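Local coordinates for protein monothiol glutaredoxin-S14, chloroplastic (Arabidopsis thaliana, PDB 3IPZ) that forms a [2Fe-2S]-bridged dimer, may donate iron-sulfur clusters to other proteins and may regulate CAX cation transporters, at residues 1-5 against 63-68. Numbering follows the deposited sequence.
Sequences SALTP and QGLKEY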
loop_
_atom_site.group_PDB
_atom_site.type_symbol
_atom_site.label_atom_id
_atom_site.label_comp_id
_atom_site.label_asym_id
_atom_site.label_seq_id
_atom_site.Cartn_x
_atom_site.Cartn_y
_atom_site.Cartn_z
ATOM N N SER A 1 -4.284 20.989 -8.178
ATOM C CA SER A 1 -3.603 19.899 -7.413
ATOM C C SER A 1 -4.518 19.372 -6.315
ATOM O O SER A 1 -5.543 19.980 -6.002
ATOM C CB SER A 1 -2.300 20.413 -6.786
ATOM O OG SER A 1 -1.588 19.375 -6.127
ATOM N N ALA A 2 -4.139 18.236 -5.734
ATOM C CA ALA A 2 -4.921 17.618 -4.673
ATOM C C ALA A 2 -4.094 17.457 -3.398
ATOM O O ALA A 2 -4.535 16.811 -2.444
ATOM C CB ALA A 2 -5.453 16.252 -5.136
ATOM N N LEU A 3 -2.893 18.033 -3.383
ATOM C CA LEU A 3 -2.040 17.943 -2.206
ATOM C C LEU A 3 -1.210 19.191 -1.950
ATOM O O LEU A 3 -0.843 19.919 -2.872
ATOM C CB LEU A 3 -1.135 16.701 -2.273
ATOM C CG LEU A 3 -0.189 16.430 -3.440
ATOM C CD1 LEU A 3 0.798 17.566 -3.595
ATOM C CD2 LEU A 3 0.545 15.127 -3.176
ATOM N N THR A 4 -0.919 19.412 -0.672
ATOM C CA THR A 4 -0.165 20.564 -0.202
ATOM C C THR A 4 1.145 20.139 0.448
ATOM O O THR A 4 1.382 18.955 0.680
ATOM C CB THR A 4 -0.966 21.299 0.854
ATOM O OG1 THR A 4 -1.123 20.436 1.990
ATOM C CG2 THR A 4 -2.352 21.672 0.316
ATOM N N PRO A 5 2.016 21.108 0.755
ATOM C CA PRO A 5 3.295 20.776 1.388
ATOM C C PRO A 5 3.137 19.989 2.687
ATOM O O PRO A 5 3.995 19.173 3.027
ATOM C CB PRO A 5 3.933 22.142 1.610
ATOM C CG PRO A 5 3.468 22.908 0.390
ATOM C CD PRO A 5 1.995 22.516 0.306
ATOM N N GLN A 63 -7.799 10.984 -2.032
ATOM C CA GLN A 63 -7.487 11.810 -3.187
ATOM C C GLN A 63 -6.021 12.245 -3.214
ATOM O O GLN A 63 -5.435 12.394 -4.288
ATOM C CB GLN A 63 -8.437 13.014 -3.241
ATOM C CG GLN A 63 -9.864 12.622 -3.686
ATOM C CD GLN A 63 -10.852 13.784 -3.651
ATOM O OE1 GLN A 63 -10.622 14.827 -4.266
ATOM N NE2 GLN A 63 -11.962 13.603 -2.934
ATOM N N GLY A 64 -5.424 12.430 -2.041
ATOM C CA GLY A 64 -4.023 12.814 -1.985
ATOM C C GLY A 64 -3.113 11.665 -2.414
ATOM O O GLY A 64 -2.128 11.864 -3.131
ATOM N N LEU A 65 -3.442 10.450 -1.986
ATOM C CA LEU A 65 -2.639 9.289 -2.342
ATOM C C LEU A 65 -2.693 8.996 -3.844
ATOM O O LEU A 65 -1.694 8.598 -4.439
ATOM C CB LEU A 65 -3.088 8.076 -1.522
ATOM C CG LEU A 65 -2.493 8.039 -0.108
ATOM C CD1 LEU A 65 -3.250 7.057 0.775
ATOM C CD2 LEU A 65 -1.036 7.663 -0.198
ATOM N N LYS A 66 -3.851 9.196 -4.462
ATOM C CA LYS A 66 -3.970 8.971 -5.893
ATOM C C LYS A 66 -2.939 9.839 -6.620
ATOM O O LYS A 66 -2.326 9.413 -7.594
ATOM C CB LYS A 66 -5.379 9.329 -6.386
ATOM C CG LYS A 66 -6.459 8.335 -6.002
ATOM C CD LYS A 66 -7.859 8.811 -6.414
ATOM C CE LYS A 66 -7.976 8.993 -7.937
ATOM N NZ LYS A 66 -9.374 9.248 -8.408
ATOM N N GLU A 67 -2.740 11.057 -6.136
ATOM C CA GLU A 67 -1.793 11.957 -6.770
ATOM C C GLU A 67 -0.366 11.643 -6.362
ATOM O O GLU A 67 0.532 11.651 -7.193
ATOM C CB GLU A 67 -2.113 13.410 -6.425
ATOM C CG GLU A 67 -1.330 14.401 -7.274
ATOM C CD GLU A 67 -1.665 15.847 -6.953
ATOM O OE1 GLU A 67 -2.871 16.185 -6.952
ATOM O OE2 GLU A 67 -0.726 16.642 -6.711
ATOM N N TYR A 68 -0.159 11.374 -5.078
ATOM C CA TYR A 68 1.166 11.046 -4.552
ATOM C C TYR A 68 1.751 9.792 -5.221
ATOM O O TYR A 68 2.913 9.778 -5.613
ATOM C CB TYR A 68 1.079 10.812 -3.039
ATOM C CG TYR A 68 2.409 10.628 -2.343
ATOM C CD1 TYR A 68 3.229 11.716 -2.064
ATOM C CD2 TYR A 68 2.839 9.362 -1.949
ATOM C CE1 TYR A 68 4.448 11.547 -1.401
ATOM C CE2 TYR A 68 4.051 9.184 -1.291
ATOM C CZ TYR A 68 4.851 10.279 -1.018
ATOM O OH TYR A 68 6.050 10.109 -0.354
#
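The irregular N-terminal loop, residues 1-3, leading into helix 5-15, passes beside helix 59-69 of this glutaredoxin domain, a thioredoxin fold, and the backbones come closest where Leu3 CA lies 5.5 Å from Gly64 CA. Ala2 O lies 4.1 Å from Gly64 CA, and Gly64, with no side chain, lets the N-terminal loop pass close to the helix surface. One turn further along, Glu67 reaches out to meet the chain end. With CG anti to the backbone N (chi1 -169°) and the chain extended beyond it, the carboxylate is carried clear of the helix and grips two donors, one with each oxygen. Glu67 OE1 accepts the backbone N-H of Ala2, 2.7 Å from Ala2 N, on its syn side, 17° out of the carboxylate plane, and the bond is bent to 135° at the hydrogen. Glu67 OE2 takes the hydroxyl of Ser1, with Ser1 OG 2.9 Å away, through its syn lone pair. The two bonds limit how far the carboxylate can turn. An alanine here would remove both acceptors and probably leave the Ala2 N-H and the Ser1 hydroxyl without their mates, freeing the chain end to shift. The Leu3 side chain crosses that of Glu67 at a slant, its CG in close van der Waals contact with a carboxylate oxygen, 3.3 Å from Glu67 OE2. The apolar pairing is with Tyr68: Leu3 CD2 comes to the edge of the Tyr68 ring, 4.4 Å from Tyr68 CB. Tyr68 also packs on Leu11, Glu12 and Val15, linking helix 59-69 to helix 5-15, whose N-cap is Thr4. The Ala2 methyl lies beyond OE1, out to the side of the carboxylate, with Ala2 CB 3.2 Å from Glu67 OE1 and 4.0 Å from the backbone O of Gln63.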